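Local coordinates for putative uncharacterized protein (Mycobacterium avium, PDB 2Z6V) that probably acts as a sulfotransferase, moving a sulfuryl group from the donor PAPS to an acceptor that is not established, at residues A[269-274]-A[332-337]; A[273-278]-A[401-406]; A[342-347]-A[365-370]. All blocks are in the same frame, centred on the assembly; numbering follows the deposited sequence.

Contact 1 (A[269-274]-A[332-337]); sequences IWAHRD and FHMYYH
Trp270 N reaches Phe332 O at 2.8 Å, and three more backbone bonds follow from it in alternation: Met334 N to Trp270 O, His272 N to Met334 O, and Tyr336 N to His272 O. This is regular parallel pairing, carried one residue beyond strand 331-335 into the first residue of helix 336-341. The face bearing Ile269, Ala271, Phe332 and Met334 is buried and apolar. There Ile269 CG2 packs 4.0 Å from Met334 CB, and the extended Met334 chain turns at its last torsion (chi3 77°) to set CE 3.5 Å from Ala271 CB. Just as tight is the pair beyond the strands: the guanidinium of Arg273 lies flat on the buried Tyr336 ring, planes 11° apart, with Arg273 CZ 3.8 Å from the centroid of the Tyr336 ring in a cation-pi contact, while a salt bridge from Arg273 NE to Glu411 helps fix its rotation. On the other face Trp270, His272, His333 and Tyr335 form an aromatic cluster. His272 is closely packed there, its CD2 over one face of the Tyr335 ring, toward the rim, but His333 and Tyr335 are partly exposed and make the more open side. Strand 331-335 is outermost in the five-stranded parallel sheet, and strand 267-272 has strand 109-113 on its other side; helix 301-326 covers Trp270, and helix 343-353 packs on Phe332.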
loop_
_atom_site.group_PDB
_atom_site.type_symbol
_atom_site.label_atom_id
_atom_site.label_comp_id
_atom_site.label_asym_id
_atom_site.label_seq_id
_atom_site.Cartn_x
_atom_site.Cartn_y
_atom_site.Cartn_z
ATOM N N ILE A 269 7.198 -5.882 -11.222
ATOM C CA ILE A 269 8.288 -4.920 -11.171
ATOM C C ILE A 269 8.787 -4.941 -9.738
ATOM O O ILE A 269 8.084 -4.518 -8.833
ATOM C CB ILE A 269 7.816 -3.487 -11.491
ATOM C CG1 ILE A 269 7.260 -3.417 -12.913
ATOM C CG2 ILE A 269 8.974 -2.515 -11.331
ATOM C CD1 ILE A 269 6.721 -2.066 -13.270
ATOM N N TRP A 270 9.989 -5.459 -9.533
ATOM C CA TRP A 270 10.581 -5.529 -8.204
ATOM C C TRP A 270 11.382 -4.239 -7.986
ATOM O O TRP A 270 12.313 -3.940 -8.741
ATOM C CB TRP A 270 11.503 -6.750 -8.126
ATOM C CG TRP A 270 11.942 -7.140 -6.745
ATOM C CD1 TRP A 270 12.065 -6.326 -5.657
ATOM C CD2 TRP A 270 12.386 -8.439 -6.325
ATOM N NE1 TRP A 270 12.562 -7.035 -4.585
ATOM C CE2 TRP A 270 12.768 -8.334 -4.967
ATOM C CE3 TRP A 270 12.501 -9.682 -6.966
ATOM C CZ2 TRP A 270 13.257 -9.426 -4.235
ATOM C CZ3 TRP A 270 12.990 -10.773 -6.237
ATOM C CH2 TRP A 270 13.360 -10.633 -4.884
ATOM N N ALA A 271 11.005 -3.466 -6.968
ATOM C CA ALA A 271 11.687 -2.201 -6.658
ATOM C C ALA A 271 12.802 -2.430 -5.641
ATOM O O ALA A 271 12.575 -3.024 -4.593
ATOM C CB ALA A 271 10.687 -1.188 -6.115
ATOM N N HIS A 272 13.999 -1.946 -5.956
ATOM C CA HIS A 272 15.153 -2.128 -5.079
ATOM C C HIS A 272 15.752 -0.845 -4.523
ATOM O O HIS A 272 15.621 0.236 -5.103
ATOM C CB HIS A 272 16.259 -2.886 -5.820
ATOM C CG HIS A 272 15.838 -4.225 -6.335
ATOM N ND1 HIS A 272 15.596 -5.297 -5.504
ATOM C CD2 HIS A 272 15.585 -4.656 -7.593
ATOM C CE1 HIS A 272 15.213 -6.333 -6.229
ATOM N NE2 HIS A 272 15.196 -5.969 -7.499
ATOM N N ARG A 273 16.432 -0.990 -3.393
ATOM C CA ARG A 273 17.102 0.118 -2.733
ATOM C C ARG A 273 17.914 -0.434 -1.572
ATOM O O ARG A 273 17.660 -1.548 -1.104
ATOM C CB ARG A 273 16.090 1.143 -2.208
ATOM C CG ARG A 273 16.754 2.335 -1.532
ATOM C CD ARG A 273 15.781 3.459 -1.210
ATOM N NE ARG A 273 16.474 4.620 -0.661
ATOM C CZ ARG A 273 15.883 5.757 -0.299
ATOM N NH1 ARG A 273 14.568 5.901 -0.424
ATOM N NH2 ARG A 273 16.610 6.756 0.184
ATOM N N ASP A 274 18.904 0.344 -1.137
ATOM C CA ASP A 274 19.759 -0.010 -0.007
ATOM C C ASP A 274 18.845 -0.565 1.093
ATOM O O ASP A 274 18.012 0.158 1.636
ATOM C CB ASP A 274 20.465 1.257 0.484
ATOM C CG ASP A 274 21.472 0.986 1.577
ATOM O OD1 ASP A 274 21.187 0.153 2.468
ATOM O OD2 ASP A 274 22.546 1.630 1.543
ATOM N N PHE A 332 10.991 -7.321 -13.402
ATOM C CA PHE A 332 11.729 -6.215 -13.984
ATOM C C PHE A 332 12.363 -5.603 -12.747
ATOM O O PHE A 332 11.683 -5.407 -11.744
ATOM C CB PHE A 332 10.838 -5.160 -14.643
ATOM C CG PHE A 332 11.627 -4.007 -15.190
ATOM C CD1 PHE A 332 12.171 -4.066 -16.471
ATOM C CD2 PHE A 332 11.957 -2.926 -14.373
ATOM C CE1 PHE A 332 13.038 -3.073 -16.925
ATOM C CE2 PHE A 332 12.825 -1.925 -14.817
ATOM C CZ PHE A 332 13.368 -2.000 -16.095
ATOM N N HIS A 333 13.652 -5.303 -12.793
ATOM C CA HIS A 333 14.270 -4.738 -11.607
ATOM C C HIS A 333 14.498 -3.249 -11.675
ATOM O O HIS A 333 15.290 -2.747 -12.466
ATOM C CB HIS A 333 15.561 -5.484 -11.278
ATOM C CG HIS A 333 15.327 -6.920 -10.942
ATOM N ND1 HIS A 333 15.747 -7.953 -11.752
ATOM C CD2 HIS A 333 14.620 -7.490 -9.939
ATOM C CE1 HIS A 333 15.306 -9.098 -11.262
ATOM N NE2 HIS A 333 14.619 -8.844 -10.163
ATOM N N MET A 334 13.772 -2.549 -10.822
ATOM C CA MET A 334 13.851 -1.107 -10.752
ATOM C C MET A 334 14.678 -0.710 -9.532
ATOM O O MET A 334 14.279 -0.944 -8.392
ATOM C CB MET A 334 12.439 -0.543 -10.664
ATOM C CG MET A 334 12.361 0.952 -10.624
ATOM S SD MET A 334 10.639 1.398 -10.524
ATOM C CE MET A 334 10.299 1.063 -8.776
ATOM N N TYR A 335 15.838 -0.120 -9.789
ATOM C CA TYR A 335 16.741 0.302 -8.730
ATOM C C TYR A 335 16.546 1.767 -8.387
ATOM O O TYR A 335 16.392 2.612 -9.269
ATOM C CB TYR A 335 18.190 0.069 -9.158
ATOM C CG TYR A 335 18.539 -1.391 -9.348
ATOM C CD1 TYR A 335 18.999 -2.165 -8.282
ATOM C CD2 TYR A 335 18.383 -2.006 -10.591
ATOM C CE1 TYR A 335 19.300 -3.523 -8.450
ATOM C CE2 TYR A 335 18.675 -3.358 -10.770
ATOM C CZ TYR A 335 19.134 -4.111 -9.700
ATOM O OH TYR A 335 19.434 -5.443 -9.884
ATOM N N TYR A 336 16.551 2.060 -7.093
ATOM C CA TYR A 336 16.397 3.427 -6.615
ATOM C C TYR A 336 17.445 4.344 -7.247
ATOM O O TYR A 336 17.128 5.442 -7.717
ATOM C CB TYR A 336 16.544 3.462 -5.095
ATOM C CG TYR A 336 16.527 4.852 -4.516
ATOM C CD1 TYR A 336 15.384 5.645 -4.596
ATOM C CD2 TYR A 336 17.658 5.383 -3.896
ATOM C CE1 TYR A 336 15.367 6.937 -4.069
ATOM C CE2 TYR A 336 17.651 6.674 -3.368
ATOM C CZ TYR A 336 16.501 7.442 -3.457
ATOM O OH TYR A 336 16.479 8.710 -2.924
ATOM N N HIS A 337 18.694 3.888 -7.265
ATOM C CA HIS A 337 19.757 4.697 -7.822
ATOM C C HIS A 337 19.578 4.987 -9.305
ATOM O O HIS A 337 20.029 6.017 -9.788
ATOM C CB HIS A 337 21.133 4.065 -7.550
ATOM C CG HIS A 337 21.349 2.731 -8.199
ATOM N ND1 HIS A 337 21.132 1.537 -7.544
ATOM C CD2 HIS A 337 21.810 2.405 -9.431
ATOM C CE1 HIS A 337 21.453 0.535 -8.341
ATOM N NE2 HIS A 337 21.867 1.034 -9.491
#

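Contact 2 (A[273-278]-A[401-406]); sequences RDPYKA and EYLDTF
Leu403 reaches across from helix 392-405 to the first turn of helix 275-285, and its side chain can be followed atom by atom. CB points toward the 273-278 segment. With CG anti to the carbonyl carbon (chi1 -72°), the branch point comes within 4.0 Å of Pro275 CG, and from there the two methyls part. CD2 rests on the proline ring, 3.6 Å from Pro275 CD. CD1 goes instead to the phenol end of Tyr276, where Leu403 CD1 is 3.4 Å from Tyr276 OH, with Tyr276 CZ next at 3.8 Å. The isobutyl group thus straddles two consecutive residues. The preceding residue, Tyr402, extends beside the same proline, with Tyr402 CE2 4.3 Å from Pro275 CB and Arg273 O near the plane of the phenol at its edge. The Tyr402 hydroxyl is hydrogen-bonded to His272 ND1 on strand 267-272.

Polar work on the 273-278 side is done within the turn. Asp274 is the N-cap of helix 275-285: its OD1 takes Lys277 N at 3.1 Å, from above the carboxylate plane, and more weakly Tyr276 N. OD2 is bound by Glu411 N and the hydroxyl of Tyr383, so both carboxylate oxygens of this buried residue have partners. Such a strand-to-helix turn is consistent with the region that, in sulfotransferases, commonly helps bind the 3'-phosphate of PAPS. A sulfate ion about 5 Å from the Arg273 side chain probably comes from the crystallisation liquor, though it may mark an anion pocket.

Phe399 and Leu395 of helix 392-405 extend the apolar surface on Pro275 and Tyr276. The chemistry suggests that apolar packing holds the two segments together, while directional bonds are spent on capping the helix and on His272.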
loop_
_atom_site.group_PDB
_atom_site.type_symbol
_atom_site.label_atom_id
_atom_site.label_comp_id
_atom_site.label_asym_id
_atom_site.label_seq_id
_atom_site.Cartn_x
_atom_site.Cartn_y
_atom_site.Cartn_z
ATOM N N ARG A 273 16.432 -0.990 -3.393
ATOM C CA ARG A 273 17.102 0.118 -2.733
ATOM C C ARG A 273 17.914 -0.434 -1.572
ATOM O O ARG A 273 17.660 -1.548 -1.104
ATOM C CB ARG A 273 16.090 1.143 -2.208
ATOM C CG ARG A 273 16.754 2.335 -1.532
ATOM C CD ARG A 273 15.781 3.459 -1.210
ATOM N NE ARG A 273 16.474 4.620 -0.661
ATOM C CZ ARG A 273 15.883 5.757 -0.299
ATOM N NH1 ARG A 273 14.568 5.901 -0.424
ATOM N NH2 ARG A 273 16.610 6.756 0.184
ATOM N N ASP A 274 18.904 0.344 -1.137
ATOM C CA ASP A 274 19.759 -0.010 -0.007
ATOM C C ASP A 274 18.845 -0.565 1.093
ATOM O O ASP A 274 18.012 0.158 1.636
ATOM C CB ASP A 274 20.465 1.257 0.484
ATOM C CG ASP A 274 21.472 0.986 1.577
ATOM O OD1 ASP A 274 21.187 0.153 2.468
ATOM O OD2 ASP A 274 22.546 1.630 1.543
ATOM N N PRO A 275 18.985 -1.857 1.431
ATOM C CA PRO A 275 18.150 -2.483 2.469
ATOM C C PRO A 275 18.336 -1.931 3.883
ATOM O O PRO A 275 17.387 -1.895 4.669
ATOM C CB PRO A 275 18.530 -3.957 2.373
ATOM C CG PRO A 275 19.979 -3.887 1.973
ATOM C CD PRO A 275 19.972 -2.814 0.902
ATOM N N TYR A 276 19.560 -1.518 4.209
ATOM C CA TYR A 276 19.851 -0.970 5.532
ATOM C C TYR A 276 19.130 0.370 5.669
ATOM O O TYR A 276 18.525 0.663 6.704
ATOM C CB TYR A 276 21.361 -0.779 5.703
ATOM C CG TYR A 276 22.169 -2.027 5.410
ATOM C CD1 TYR A 276 21.919 -3.216 6.089
ATOM C CD2 TYR A 276 23.184 -2.018 4.450
ATOM C CE1 TYR A 276 22.657 -4.366 5.826
ATOM C CE2 TYR A 276 23.931 -3.166 4.177
ATOM C CZ TYR A 276 23.663 -4.332 4.871
ATOM O OH TYR A 276 24.405 -5.463 4.637
ATOM N N LYS A 277 19.190 1.170 4.608
ATOM C CA LYS A 277 18.546 2.472 4.585
ATOM C C LYS A 277 17.035 2.277 4.725
ATOM O O LYS A 277 16.394 2.851 5.608
ATOM C CB LYS A 277 18.857 3.168 3.261
ATOM C CG LYS A 277 18.981 4.683 3.329
ATOM C CD LYS A 277 17.685 5.367 3.703
ATOM C CE LYS A 277 17.840 6.885 3.659
ATOM N NZ LYS A 277 16.574 7.593 4.015
ATOM N N ALA A 278 16.473 1.446 3.856
ATOM C CA ALA A 278 15.046 1.184 3.871
ATOM C C ALA A 278 14.543 0.700 5.228
ATOM O O ALA A 278 13.424 1.014 5.618
ATOM C CB ALA A 278 14.697 0.168 2.794
ATOM N N GLU A 401 21.782 -12.680 0.987
ATOM C CA GLU A 401 21.425 -13.225 -0.318
ATOM C C GLU A 401 20.949 -12.100 -1.220
ATOM O O GLU A 401 21.452 -11.916 -2.322
ATOM C CB GLU A 401 20.306 -14.260 -0.183
ATOM C CG GLU A 401 20.078 -15.082 -1.446
ATOM C CD GLU A 401 18.704 -15.735 -1.495
ATOM O OE1 GLU A 401 18.197 -16.171 -0.436
ATOM O OE2 GLU A 401 18.136 -15.824 -2.607
ATOM N N TYR A 402 19.971 -11.351 -0.728
ATOM C CA TYR A 402 19.393 -10.230 -1.451
ATOM C C TYR A 402 20.446 -9.323 -2.090
ATOM O O TYR A 402 20.384 -9.031 -3.285
ATOM C CB TYR A 402 18.523 -9.410 -0.496
ATOM C CG TYR A 402 17.812 -8.250 -1.151
ATOM C CD1 TYR A 402 16.860 -8.468 -2.142
ATOM C CD2 TYR A 402 18.081 -6.933 -0.771
ATOM C CE1 TYR A 402 16.190 -7.411 -2.738
ATOM C CE2 TYR A 402 17.415 -5.868 -1.363
ATOM C CZ TYR A 402 16.470 -6.116 -2.345
ATOM O OH TYR A 402 15.791 -5.080 -2.943
ATOM N N LEU A 403 21.404 -8.866 -1.290
ATOM C CA LEU A 403 22.448 -7.984 -1.801
ATOM C C LEU A 403 23.369 -8.738 -2.740
ATOM O O LEU A 403 24.001 -8.146 -3.615
ATOM C CB LEU A 403 23.262 -7.380 -0.651
ATOM C CG LEU A 403 22.546 -6.310 0.176
ATOM C CD1 LEU A 403 23.373 -5.954 1.394
ATOM C CD2 LEU A 403 22.302 -5.083 -0.689
ATOM N N ASP A 404 23.431 -10.052 -2.565
ATOM C CA ASP A 404 24.287 -10.870 -3.399
ATOM C C ASP A 404 23.690 -11.147 -4.772
ATOM O O ASP A 404 24.415 -11.244 -5.765
ATOM C CB ASP A 404 24.592 -12.192 -2.705
ATOM C CG ASP A 404 25.544 -13.043 -3.499
ATOM O OD1 ASP A 404 26.690 -12.591 -3.717
ATOM O OD2 ASP A 404 25.146 -14.153 -3.914
ATOM N N THR A 405 22.370 -11.273 -4.841
ATOM C CA THR A 405 21.739 -11.546 -6.119
ATOM C C THR A 405 21.399 -10.285 -6.915
ATOM O O THR A 405 21.323 -10.327 -8.141
ATOM C CB THR A 405 20.471 -12.427 -5.936
ATOM O OG1 THR A 405 19.349 -11.807 -6.575
ATOM C CG2 THR A 405 20.173 -12.641 -4.477
ATOM N N PHE A 406 21.215 -9.165 -6.225
ATOM C CA PHE A 406 20.879 -7.905 -6.885
ATOM C C PHE A 406 21.955 -6.847 -6.665
ATOM O O PHE A 406 22.392 -6.615 -5.542
ATOM C CB PHE A 406 19.532 -7.391 -6.375
ATOM C CG PHE A 406 18.380 -8.291 -6.708
ATOM C CD1 PHE A 406 18.005 -8.497 -8.029
ATOM C CD2 PHE A 406 17.670 -8.936 -5.700
ATOM C CE1 PHE A 406 16.939 -9.335 -8.347
ATOM C CE2 PHE A 406 16.597 -9.779 -6.006
ATOM C CZ PHE A 406 16.230 -9.978 -7.333
#

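Contact 3 (A[342-347]-A[365-370]); sequences DPMDVM and RMRNWL
Met344 meets Arg367 at the root of the arginine chain: Met344 CE lies 4.1 Å from Arg367 CG, and the two side chains cross at about a right angle. The guanidinium beyond has Arg348, of like charge, close by and a long, weak ion pair to Glu363. The other flat group of helix 360-371, the Trp369 indole, is engaged elsewhere, stacked with His373 and meeting the ring of Tyr124. The puckered ring of Pro343 offers its CG to the fork of Leu370, 3.6 Å from Leu370 CD1 and 3.7 Å from Leu370 CD2. Leu370 CD1 is shared, since it also touches Met344 CG.

These side chains join helices 343-353 and 360-371, successive in the chain and linked by a short loop, as a helical hairpin. The short segments run antiparallel at 152°, and an axis separation of 11.1 Å leaves room for long, flexible methionines between them. Met344, bent at both chi2 (-47°) and chi3, curls its sulfur to 3.7 Å from Met366 CB. Met366 keeps an extended chain beyond CG and so carries its own methyl further, where Met366 CE comes to 3.7 Å from Met347 CE. Met347, curled in the same sense as Met344, also presses on Ile122, Leu125 and Leu126 of helix 120-126, which follows a loop resembling the 5'-phosphosulfate-binding loop of sulfotransferases. Leu125 touches Met366 as well, so that helix lies against both methionines.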
loop_
_atom_site.group_PDB
_atom_site.type_symbol
_atom_site.label_atom_id
_atom_site.label_comp_id
_atom_site.label_asym_id
_atom_site.label_seq_id
_atom_site.Cartn_x
_atom_site.Cartn_y
_atom_site.Cartn_z
ATOM N N ASP A 342 18.295 8.650 -13.816
ATOM C CA ASP A 342 17.636 8.732 -15.110
ATOM C C ASP A 342 16.372 7.882 -15.187
ATOM O O ASP A 342 16.387 6.759 -15.692
ATOM C CB ASP A 342 18.622 8.327 -16.209
ATOM C CG ASP A 342 18.102 8.625 -17.599
ATOM O OD1 ASP A 342 17.095 9.365 -17.715
ATOM O OD2 ASP A 342 18.711 8.128 -18.572
ATOM N N PRO A 343 15.252 8.422 -14.687
ATOM C CA PRO A 343 13.967 7.724 -14.692
ATOM C C PRO A 343 13.420 7.419 -16.091
ATOM O O PRO A 343 12.859 6.342 -16.315
ATOM C CB PRO A 343 13.064 8.668 -13.898
ATOM C CG PRO A 343 13.645 10.013 -14.203
ATOM C CD PRO A 343 15.120 9.752 -14.069
ATOM N N MET A 344 13.575 8.357 -17.023
ATOM C CA MET A 344 13.079 8.143 -18.378
ATOM C C MET A 344 13.720 6.921 -19.014
ATOM O O MET A 344 13.091 6.228 -19.815
ATOM C CB MET A 344 13.326 9.373 -19.257
ATOM C CG MET A 344 12.318 10.485 -19.042
ATOM S SD MET A 344 10.615 9.863 -19.022
ATOM C CE MET A 344 10.249 9.739 -20.769
ATOM N N ASP A 345 14.974 6.651 -18.664
ATOM C CA ASP A 345 15.653 5.485 -19.210
ATOM C C ASP A 345 14.977 4.225 -18.685
ATOM O O ASP A 345 14.730 3.282 -19.441
ATOM C CB ASP A 345 17.125 5.460 -18.814
ATOM C CG ASP A 345 17.833 4.213 -19.321
ATOM O OD1 ASP A 345 17.778 3.953 -20.543
ATOM O OD2 ASP A 345 18.437 3.490 -18.502
ATOM N N VAL A 346 14.685 4.212 -17.387
ATOM C CA VAL A 346 14.021 3.070 -16.776
ATOM C C VAL A 346 12.668 2.806 -17.435
ATOM O O VAL A 346 12.322 1.661 -17.707
ATOM C CB VAL A 346 13.790 3.282 -15.266
ATOM C CG1 VAL A 346 13.016 2.107 -14.696
ATOM C CG2 VAL A 346 15.124 3.425 -14.542
ATOM N N MET A 347 11.913 3.867 -17.708
ATOM C CA MET A 347 10.600 3.723 -18.317
ATOM C C MET A 347 10.654 3.031 -19.675
ATOM O O MET A 347 9.897 2.091 -19.931
ATOM C CB MET A 347 9.921 5.090 -18.451
ATOM C CG MET A 347 9.748 5.848 -17.125
ATOM S SD MET A 347 8.966 4.880 -15.780
ATOM C CE MET A 347 7.328 4.592 -16.451
ATOM N N ARG A 365 4.381 13.456 -21.650
ATOM C CA ARG A 365 3.681 13.635 -20.373
ATOM C C ARG A 365 4.603 13.237 -19.235
ATOM O O ARG A 365 4.627 13.885 -18.186
ATOM C CB ARG A 365 2.407 12.786 -20.321
ATOM C CG ARG A 365 1.409 13.099 -21.423
ATOM C CD ARG A 365 0.120 12.324 -21.252
ATOM N NE ARG A 365 -0.814 12.556 -22.353
ATOM C CZ ARG A 365 -0.769 11.933 -23.532
ATOM N NH1 ARG A 365 0.169 11.024 -23.773
ATOM N NH2 ARG A 365 -1.667 12.216 -24.476
ATOM N N MET A 366 5.368 12.171 -19.445
ATOM C CA MET A 366 6.298 11.713 -18.428
ATOM C C MET A 366 7.376 12.763 -18.182
ATOM O O MET A 366 7.753 13.020 -17.039
ATOM C CB MET A 366 6.952 10.399 -18.848
ATOM C CG MET A 366 5.971 9.288 -19.108
ATOM S SD MET A 366 6.814 7.717 -19.210
ATOM C CE MET A 366 5.460 6.569 -18.975
ATOM N N ARG A 367 7.870 13.360 -19.265
ATOM C CA ARG A 367 8.902 14.390 -19.178
ATOM C C ARG A 367 8.345 15.647 -18.532
ATOM O O ARG A 367 9.018 16.300 -17.733
ATOM C CB ARG A 367 9.434 14.713 -20.572
ATOM C CG ARG A 367 10.613 13.865 -20.978
ATOM C CD ARG A 367 10.801 13.890 -22.477
ATOM N NE ARG A 367 12.056 13.263 -22.874
ATOM C CZ ARG A 367 12.310 12.826 -24.104
ATOM N NH1 ARG A 367 11.384 12.943 -25.050
ATOM N NH2 ARG A 367 13.493 12.288 -24.391
ATOM N N ASN A 368 7.109 15.979 -18.883
ATOM C CA ASN A 368 6.466 17.149 -18.315
ATOM C C ASN A 368 6.273 16.964 -16.816
ATOM O O ASN A 368 6.378 17.926 -16.049
ATOM C CB ASN A 368 5.112 17.389 -18.975
ATOM C CG ASN A 368 4.245 18.337 -18.175
ATOM O OD1 ASN A 368 4.637 19.470 -17.899
ATOM N ND2 ASN A 368 3.059 17.873 -17.786
ATOM N N TRP A 369 5.990 15.731 -16.399
ATOM C CA TRP A 369 5.789 15.450 -14.988
ATOM C C TRP A 369 7.098 15.613 -14.226
ATOM O O TRP A 369 7.138 16.280 -13.196
ATOM C CB TRP A 369 5.254 14.029 -14.782
ATOM C CG TRP A 369 4.761 13.798 -13.384
ATOM C CD1 TRP A 369 3.517 14.084 -12.894
ATOM C CD2 TRP A 369 5.537 13.351 -12.268
ATOM N NE1 TRP A 369 3.474 13.852 -11.540
ATOM C CE2 TRP A 369 4.700 13.402 -11.129
ATOM C CE3 TRP A 369 6.862 12.916 -12.117
ATOM C CZ2 TRP A 369 5.144 13.035 -9.854
ATOM C CZ3 TRP A 369 7.307 12.550 -10.850
ATOM C CH2 TRP A 369 6.447 12.613 -9.733
ATOM N N LEU A 370 8.168 15.008 -14.734
ATOM C CA LEU A 370 9.480 15.086 -14.088
ATOM C C LEU A 370 10.001 16.516 -13.968
ATOM O O LEU A 370 10.660 16.874 -12.988
ATOM C CB LEU A 370 10.500 14.255 -14.865
ATOM C CG LEU A 370 10.402 12.738 -14.749
ATOM C CD1 LEU A 370 11.216 12.077 -15.854
ATOM C CD2 LEU A 370 10.888 12.314 -13.367
#

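Contacts 1 and 2 share residues 273 and 274, where strand 267-272 passes into helix 275-285; their centres are 10 Å apart. Contact 3 lies about 16 Å from the centre of contact 1 and follows it along the chain by way of helix 336-341. From contact 2 it is about 25 Å away between centres, without touching, although it falls between the two segments of contact 2 in sequence. The two pack on opposite faces of the sheet near its outermost strand 331-335: Tyr402 and Phe406 meet the aromatic cluster, Val346 meets Phe332 and Met334. The C-terminal helix 392-405 thus covers the strand end leading to the probable PAPS-binding turn.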